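Local coordinates for PUA domain-containing protein (Thermoplasma acidophilum DSM 1728, PDB 1Q7H) that is of unknown function but carries a PUA domain behind a pre-PUA domain, and so probably binds RNA, perhaps in translation initiation, at residues G54-P58 and D105-V109; R70-T74 and D99-K103; I94-D99 and A126-M130. One frame throughout, in Å; residues are numbered along the deposited sequence.

Contact 1. Residues G54-P58 and D105-V109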
loop_
_atom_site.group_PDB
_atom_site.type_symbol
_atom_site.label_atom_id
_atom_site.label_comp_id
_atom_site.label_asym_id
_atom_site.label_seq_id
_atom_site.Cartn_x
_atom_site.Cartn_y
_atom_site.Cartn_z
ATOM N N GLY A 54 -9.441 -3.845 8.065
ATOM C CA GLY A 54 -9.626 -5.193 7.563
ATOM C C GLY A 54 -8.254 -5.804 7.730
ATOM O O GLY A 54 -7.985 -6.510 8.706
ATOM N N ASP A 55 -7.372 -5.517 6.780
ATOM C CA ASP A 55 -6.000 -5.997 6.851
ATOM C C ASP A 55 -5.159 -4.785 7.229
ATOM O O ASP A 55 -5.658 -3.658 7.225
ATOM C CB ASP A 55 -5.521 -6.514 5.489
ATOM C CG ASP A 55 -6.319 -7.702 4.994
ATOM O OD1 ASP A 55 -6.431 -8.699 5.741
ATOM O OD2 ASP A 55 -6.823 -7.640 3.850
ATOM N N LEU A 56 -3.899 -5.013 7.575
ATOM C CA LEU A 56 -3.013 -3.909 7.891
ATOM C C LEU A 56 -2.482 -3.433 6.545
ATOM O O LEU A 56 -1.859 -4.190 5.805
ATOM C CB LEU A 56 -1.867 -4.358 8.787
ATOM C CG LEU A 56 -2.217 -4.537 10.258
ATOM C CD1 LEU A 56 -1.041 -5.149 10.975
ATOM C CD2 LEU A 56 -2.578 -3.190 10.869
ATOM N N ILE A 57 -2.741 -2.169 6.247
ATOM C CA ILE A 57 -2.356 -1.549 4.990
ATOM C C ILE A 57 -1.334 -0.435 5.193
ATOM O O ILE A 57 -1.547 0.463 6.007
ATOM C CB ILE A 57 -3.616 -0.928 4.327
ATOM C CG1 ILE A 57 -4.647 -2.027 4.040
ATOM C CG2 ILE A 57 -3.250 -0.176 3.071
ATOM C CD1 ILE A 57 -5.989 -1.487 3.585
ATOM N N PRO A 58 -0.198 -0.483 4.473
ATOM C CA PRO A 58 0.795 0.592 4.640
ATOM C C PRO A 58 0.220 1.804 3.920
ATOM O O PRO A 58 -0.489 1.646 2.931
ATOM C CB PRO A 58 2.021 0.043 3.919
ATOM C CG PRO A 58 1.394 -0.799 2.802
ATOM C CD PRO A 58 0.300 -1.527 3.559
ATOM N N ASP A 105 -2.944 -11.260 -3.519
ATOM C CA ASP A 105 -1.839 -10.590 -2.837
ATOM C C ASP A 105 -2.071 -9.078 -2.766
ATOM O O ASP A 105 -2.737 -8.488 -3.620
ATOM C CB ASP A 105 -0.512 -10.786 -3.587
ATOM C CG ASP A 105 -0.043 -12.222 -3.613
ATOM O OD1 ASP A 105 -0.530 -13.026 -2.798
ATOM O OD2 ASP A 105 0.831 -12.540 -4.451
HETATM N N MSE A 106 -1.509 -8.451 -1.747
HETATM C CA MSE A 106 -1.594 -7.004 -1.630
HETATM C C MSE A 106 -0.459 -6.520 -2.541
HETATM O O MSE A 106 0.633 -7.092 -2.522
HETATM C CB MSE A 106 -1.318 -6.567 -0.190
HETATM C CG MSE A 106 -1.537 -5.090 0.061
HETATM SE SE MSE A 106 -1.279 -4.646 1.946
HETATM C CE MSE A 106 -2.899 -5.406 2.670
ATOM N N ILE A 107 -0.716 -5.499 -3.354
ATOM C CA ILE A 107 0.321 -4.973 -4.230
ATOM C C ILE A 107 0.554 -3.498 -3.958
ATOM O O ILE A 107 -0.327 -2.786 -3.470
ATOM C CB ILE A 107 -0.020 -5.163 -5.728
ATOM C CG1 ILE A 107 -1.294 -4.394 -6.087
ATOM C CG2 ILE A 107 -0.160 -6.645 -6.031
ATOM C CD1 ILE A 107 -1.508 -4.224 -7.569
ATOM N N PHE A 108 1.753 -3.046 -4.292
ATOM C CA PHE A 108 2.152 -1.673 -4.064
ATOM C C PHE A 108 2.465 -1.060 -5.412
ATOM O O PHE A 108 3.420 -1.447 -6.077
ATOM C CB PHE A 108 3.350 -1.693 -3.118
ATOM C CG PHE A 108 3.105 -2.543 -1.908
ATOM C CD1 PHE A 108 2.081 -2.221 -1.027
ATOM C CD2 PHE A 108 3.822 -3.714 -1.700
ATOM C CE1 PHE A 108 1.763 -3.059 0.048
ATOM C CE2 PHE A 108 3.518 -4.561 -0.635
ATOM C CZ PHE A 108 2.485 -4.235 0.245
ATOM N N VAL A 109 1.627 -0.106 -5.797
ATOM C CA VAL A 109 1.701 0.558 -7.083
ATOM C C VAL A 109 2.606 1.768 -7.116
ATOM O O VAL A 109 2.470 2.673 -6.303
ATOM C CB VAL A 109 0.291 1.010 -7.527
ATOM C CG1 VAL A 109 0.345 1.566 -8.945
ATOM C CG2 VAL A 109 -0.683 -0.157 -7.416
#
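Strand 56-58 and strand 106-109 run nearly parallel, with an angle of 14° between them. Their axes come no closer than 9.4 Å, and no hydrogen bond joins them. The nearest CA pairs are I57 with M106 at 8.6 Å and P58 with F108 at 9.1 Å. This spacing is too wide for sheet pairing, so side chains fill the gap. M106, a selenomethionine, does most of this. Its CB points toward 54-58, and chi1 and chi2 are both t, so the chain extends across the gap. Its methyl CE lies 3.5 Å from L56 O, 4.0 Å from D55 CB and 4.0 Å from I57 CG1. Its SE sits 3.9 Å from P58 CD. F108 makes the second bridge: its CE1 meets P58 CG at 3.6 Å. P58 thus touches both M106 and F108. The contact is mostly buried and apolar. M106 and I57 both also pack on V119 of strand 116-122. Y22 meets the F108 ring edge-to-face, and M19 of helix 9-20 lies against P58. Strand 56-58 is an outermost strand of the five-stranded antiparallel sheet, and strand 106-111 belongs to the mixed sheet of the PUA domain. The arrangement is a hydrophobic interface between two beta-sheet domains, here the pre-PUA and PUA parts of the chain.

Contact 2. Residues R70-T74 and D99-K103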
loop_
_atom_site.group_PDB
_atom_site.type_symbol
_atom_site.label_atom_id
_atom_site.label_comp_id
_atom_site.label_asym_id
_atom_site.label_seq_id
_atom_site.Cartn_x
_atom_site.Cartn_y
_atom_site.Cartn_z
ATOM N N ARG A 70 8.864 -6.362 -2.218
ATOM C CA ARG A 70 8.134 -7.336 -3.018
ATOM C C ARG A 70 6.743 -6.823 -3.330
ATOM O O ARG A 70 6.287 -5.846 -2.737
ATOM C CB ARG A 70 8.045 -8.691 -2.288
ATOM C CG ARG A 70 7.492 -8.619 -0.862
ATOM C CD ARG A 70 7.669 -9.951 -0.118
ATOM N NE ARG A 70 6.755 -10.989 -0.594
ATOM C CZ ARG A 70 5.551 -11.246 -0.078
ATOM N NH1 ARG A 70 5.090 -10.545 0.951
ATOM N NH2 ARG A 70 4.801 -12.208 -0.598
ATOM N N ASN A 71 6.098 -7.480 -4.288
ATOM C CA ASN A 71 4.743 -7.168 -4.717
ATOM C C ASN A 71 4.591 -5.787 -5.307
ATOM O O ASN A 71 3.550 -5.162 -5.165
ATOM C CB ASN A 71 3.775 -7.350 -3.550
ATOM C CG ASN A 71 3.698 -8.795 -3.087
ATOM O OD1 ASN A 71 4.515 -9.623 -3.485
ATOM N ND2 ASN A 71 2.724 -9.101 -2.240
ATOM N N ILE A 72 5.631 -5.324 -5.984
ATOM C CA ILE A 72 5.603 -4.011 -6.601
ATOM C C ILE A 72 5.070 -4.077 -8.032
ATOM O O ILE A 72 5.370 -5.004 -8.779
ATOM C CB ILE A 72 7.008 -3.391 -6.623
ATOM C CG1 ILE A 72 7.485 -3.124 -5.199
ATOM C CG2 ILE A 72 6.997 -2.094 -7.396
ATOM C CD1 ILE A 72 8.977 -2.827 -5.128
ATOM N N VAL A 73 4.274 -3.080 -8.396
ATOM C CA VAL A 73 3.693 -2.988 -9.727
ATOM C C VAL A 73 3.928 -1.580 -10.235
ATOM O O VAL A 73 3.567 -0.607 -9.576
ATOM C CB VAL A 73 2.173 -3.249 -9.692
ATOM C CG1 VAL A 73 1.595 -3.147 -11.083
ATOM C CG2 VAL A 73 1.902 -4.623 -9.097
ATOM N N THR A 74 4.550 -1.472 -11.402
ATOM C CA THR A 74 4.839 -0.176 -11.993
ATOM C C THR A 74 3.872 0.123 -13.128
ATOM O O THR A 74 3.690 -0.697 -14.029
ATOM C CB THR A 74 6.273 -0.139 -12.519
ATOM O OG1 THR A 74 7.156 -0.457 -11.445
ATOM C CG2 THR A 74 6.624 1.254 -13.075
ATOM N N ASP A 99 7.131 -10.856 -10.538
ATOM C CA ASP A 99 6.535 -12.030 -11.168
ATOM C C ASP A 99 6.017 -13.070 -10.194
ATOM O O ASP A 99 5.489 -14.093 -10.608
ATOM C CB ASP A 99 7.485 -12.688 -12.185
ATOM C CG ASP A 99 8.811 -13.110 -11.580
ATOM O OD1 ASP A 99 8.828 -13.596 -10.431
ATOM O OD2 ASP A 99 9.843 -12.972 -12.275
ATOM N N SER A 100 6.131 -12.804 -8.899
ATOM C CA SER A 100 5.638 -13.761 -7.930
ATOM C C SER A 100 4.238 -13.381 -7.450
ATOM O O SER A 100 3.645 -14.088 -6.651
ATOM C CB SER A 100 6.601 -13.874 -6.748
ATOM O OG SER A 100 6.546 -12.732 -5.924
ATOM N N ILE A 101 3.703 -12.275 -7.963
ATOM C CA ILE A 101 2.369 -11.828 -7.574
ATOM C C ILE A 101 1.265 -12.776 -8.044
ATOM O O ILE A 101 1.227 -13.206 -9.198
ATOM C CB ILE A 101 2.076 -10.385 -8.102
ATOM C CG1 ILE A 101 2.875 -9.356 -7.298
ATOM C CG2 ILE A 101 0.605 -10.060 -7.970
ATOM C CD1 ILE A 101 2.979 -7.987 -7.976
ATOM N N ARG A 102 0.369 -13.103 -7.121
ATOM C CA ARG A 102 -0.742 -13.993 -7.398
ATOM C C ARG A 102 -2.038 -13.311 -6.983
ATOM O O ARG A 102 -2.047 -12.425 -6.121
ATOM C CB ARG A 102 -0.587 -15.301 -6.608
ATOM C CG ARG A 102 0.634 -16.119 -6.982
ATOM C CD ARG A 102 0.523 -16.653 -8.400
ATOM N NE ARG A 102 1.734 -17.351 -8.819
ATOM C CZ ARG A 102 2.780 -16.770 -9.404
ATOM N NH1 ARG A 102 2.773 -15.467 -9.653
ATOM N NH2 ARG A 102 3.839 -17.498 -9.740
ATOM N N LYS A 103 -3.132 -13.737 -7.597
ATOM C CA LYS A 103 -4.442 -13.186 -7.284
ATOM C C LYS A 103 -4.631 -13.227 -5.774
ATOM O O LYS A 103 -4.397 -14.254 -5.141
ATOM C CB LYS A 103 -5.530 -14.011 -7.981
ATOM C CG LYS A 103 -6.921 -13.446 -7.806
ATOM C CD LYS A 103 -7.895 -14.015 -8.820
ATOM C CE LYS A 103 -9.236 -13.301 -8.742
ATOM N NZ LYS A 103 -10.129 -13.693 -9.865
HETATM O O HOH W 1 4.716 -12.428 -3.678
HETATM O O HOH W 2 7.422 -12.389 -3.041
#
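Apolar contact centres on I101, whose side chain reaches over to 70-74. Its CD1 lies 3.7 Å from V73 CG2, 3.8 Å from N71 CA and 3.9 Å from I72 O. No direct hydrogen bond crosses between the segments. Water carries the polar link instead. Water 1 donates to N71 OD1 at 2.8 Å and to S100 OG at 2.9 Å; its bond from R70 NH2 is weak. Water 2 accepts from R70 NE at 2.9 Å and donates to S100 OG at 3.0 Å. S100 OG also bonds D98, and N71 ND2 bonds the carbonyl of M106. Within 99-103, R102 NH1 donates to D99 O at 3.2 Å and to I101 O at 2.8 Å, which ties the turn together. The 99-103 loop joins strand 94-97 to strand 106-111. These two strands flank strand 72-75 in the mixed sheet, so the loop spans the start of that strand. I101 also packs on I107 of strand 106-111 and A122 of strand 116-122.

Contact 3. Residues I94-D99 and A126-M130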
loop_
_atom_site.group_PDB
_atom_site.type_symbol
_atom_site.label_atom_id
_atom_site.label_comp_id
_atom_site.label_asym_id
_atom_site.label_seq_id
_atom_site.Cartn_x
_atom_site.Cartn_y
_atom_site.Cartn_z
ATOM N N ILE A 94 0.112 -1.441 -17.103
ATOM C CA ILE A 94 1.201 -1.975 -16.296
ATOM C C ILE A 94 2.490 -2.123 -17.100
ATOM O O ILE A 94 2.516 -2.759 -18.151
ATOM C CB ILE A 94 0.811 -3.333 -15.670
ATOM C CG1 ILE A 94 -0.256 -3.105 -14.592
ATOM C CG2 ILE A 94 2.044 -4.020 -15.078
ATOM C CD1 ILE A 94 -0.752 -4.375 -13.930
ATOM N N VAL A 95 3.558 -1.517 -16.595
ATOM C CA VAL A 95 4.860 -1.569 -17.241
ATOM C C VAL A 95 5.649 -2.804 -16.787
ATOM O O VAL A 95 6.263 -3.499 -17.598
ATOM C CB VAL A 95 5.664 -0.295 -16.911
ATOM C CG1 VAL A 95 7.021 -0.339 -17.585
ATOM C CG2 VAL A 95 4.891 0.924 -17.358
ATOM N N SER A 96 5.625 -3.082 -15.488
ATOM C CA SER A 96 6.335 -4.236 -14.952
ATOM C C SER A 96 5.787 -4.564 -13.580
ATOM O O SER A 96 5.100 -3.755 -12.975
ATOM C CB SER A 96 7.834 -3.935 -14.847
ATOM O OG SER A 96 8.057 -2.862 -13.944
HETATM N N MSE A 97 6.087 -5.753 -13.085
HETATM C CA MSE A 97 5.610 -6.137 -11.774
HETATM C C MSE A 97 6.373 -7.351 -11.274
HETATM O O MSE A 97 7.032 -8.048 -12.052
HETATM C CB MSE A 97 4.103 -6.435 -11.830
HETATM C CG MSE A 97 3.739 -7.707 -12.588
HETATM SE SE MSE A 97 1.849 -7.885 -13.090
HETATM C CE MSE A 97 1.021 -8.118 -11.353
ATOM N N ASP A 98 6.301 -7.576 -9.965
ATOM C CA ASP A 98 6.942 -8.716 -9.322
ATOM C C ASP A 98 6.324 -9.970 -9.960
ATOM O O ASP A 98 5.111 -10.136 -9.934
ATOM C CB ASP A 98 6.628 -8.673 -7.825
ATOM C CG ASP A 98 7.412 -9.691 -7.027
ATOM O OD1 ASP A 98 7.540 -10.857 -7.470
ATOM O OD2 ASP A 98 7.889 -9.323 -5.940
ATOM N N ASP A 99 7.131 -10.856 -10.538
ATOM C CA ASP A 99 6.535 -12.030 -11.168
ATOM C C ASP A 99 6.017 -13.070 -10.194
ATOM O O ASP A 99 5.489 -14.093 -10.608
ATOM C CB ASP A 99 7.485 -12.688 -12.185
ATOM C CG ASP A 99 8.811 -13.110 -11.580
ATOM O OD1 ASP A 99 8.828 -13.596 -10.431
ATOM O OD2 ASP A 99 9.843 -12.972 -12.275
ATOM N N ALA A 126 0.614 -12.587 -11.934
ATOM C CA ALA A 126 1.570 -11.856 -12.752
ATOM C C ALA A 126 1.778 -12.491 -14.133
ATOM O O ALA A 126 1.973 -11.788 -15.122
ATOM C CB ALA A 126 2.898 -11.748 -12.026
ATOM N N GLY A 127 1.740 -13.816 -14.196
ATOM C CA GLY A 127 1.935 -14.492 -15.468
ATOM C C GLY A 127 0.916 -14.107 -16.529
ATOM O O GLY A 127 1.276 -13.752 -17.651
ATOM N N GLU A 128 -0.360 -14.188 -16.173
ATOM C CA GLU A 128 -1.439 -13.863 -17.096
ATOM C C GLU A 128 -1.436 -12.383 -17.469
ATOM O O GLU A 128 -1.696 -12.031 -18.621
ATOM C CB GLU A 128 -2.785 -14.272 -16.476
ATOM C CG GLU A 128 -4.011 -13.846 -17.270
ATOM C CD GLU A 128 -5.298 -14.531 -16.803
ATOM O OE1 GLU A 128 -5.405 -14.902 -15.620
ATOM O OE2 GLU A 128 -6.209 -14.683 -17.632
ATOM N N VAL A 129 -1.145 -11.516 -16.503
ATOM C CA VAL A 129 -1.101 -10.078 -16.784
ATOM C C VAL A 129 -0.048 -9.731 -17.837
ATOM O O VAL A 129 -0.336 -9.038 -18.806
ATOM C CB VAL A 129 -0.781 -9.242 -15.508
ATOM C CG1 VAL A 129 -0.521 -7.777 -15.878
ATOM C CG2 VAL A 129 -1.932 -9.333 -14.518
HETATM N N MSE A 130 1.175 -10.217 -17.649
HETATM C CA MSE A 130 2.247 -9.894 -18.577
HETATM C C MSE A 130 2.135 -10.570 -19.944
HETATM O O MSE A 130 2.670 -10.071 -20.934
HETATM C CB MSE A 130 3.603 -10.210 -17.935
HETATM C CG MSE A 130 3.890 -9.429 -16.637
HETATM SE SE MSE A 130 3.482 -7.488 -16.723
HETATM C CE MSE A 130 4.902 -6.915 -17.910
#
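Two selenium atoms meet here: M97 SE and M130 SE are 4.0 Å apart. Both residues are selenomethionine. M97 points toward the helix from the strand, and its SE also lies 3.7 Å from V129 CG1 and 4.0 Å from A126 CA. M130 folds back over the strand, with all three chi angles m. Its CE reaches V95 O at 3.7 Å, and its SE is 4.1 Å from I94 CG2. I94 CD1 adds a contact with V129 CG1 at 3.9 Å. Strand 94-97 is an outermost strand of the mixed sheet of the PUA domain, and helix 126-132 packs against it. The two short axes are 9.7 Å apart at an angle of 149°, so they run roughly antiparallel. V95 and S96 both face T74 of strand 72-75, forming a classic beta bulge in this edge strand. Past the strand, the chain closes in on the start of the helix. A126 CB lies 3.4 Å from D98 O and 3.7 Å from D99 CA, and the D99 and A126 CA atoms are 5.2 Å apart. No hydrogen bond crosses between the segments, but the backbone of A126 bonds that of I101 nearby.

How the contacts relate
From the N terminus, the chain first completes the five-stranded sheet, ending at 54-58. Contact 1 closes a long loop from there to 105-109 and joins that sheet to the PUA domain. Contact 2 is nested inside this loop, joining 70-74 to 99-103. Contact 3 starts at 94-99 and closes only at 126-130, so it crosses both other contacts. Contacts 2 and 3 share D99, and T74 pairs with V95 and S96 through probable backbone hydrogen bonds. Contacts 1 and 2 meet where N71 bonds M106 and F108. Contacts 1 and 3 do not touch, but strand 72-75 lies between their strands in the mixed sheet.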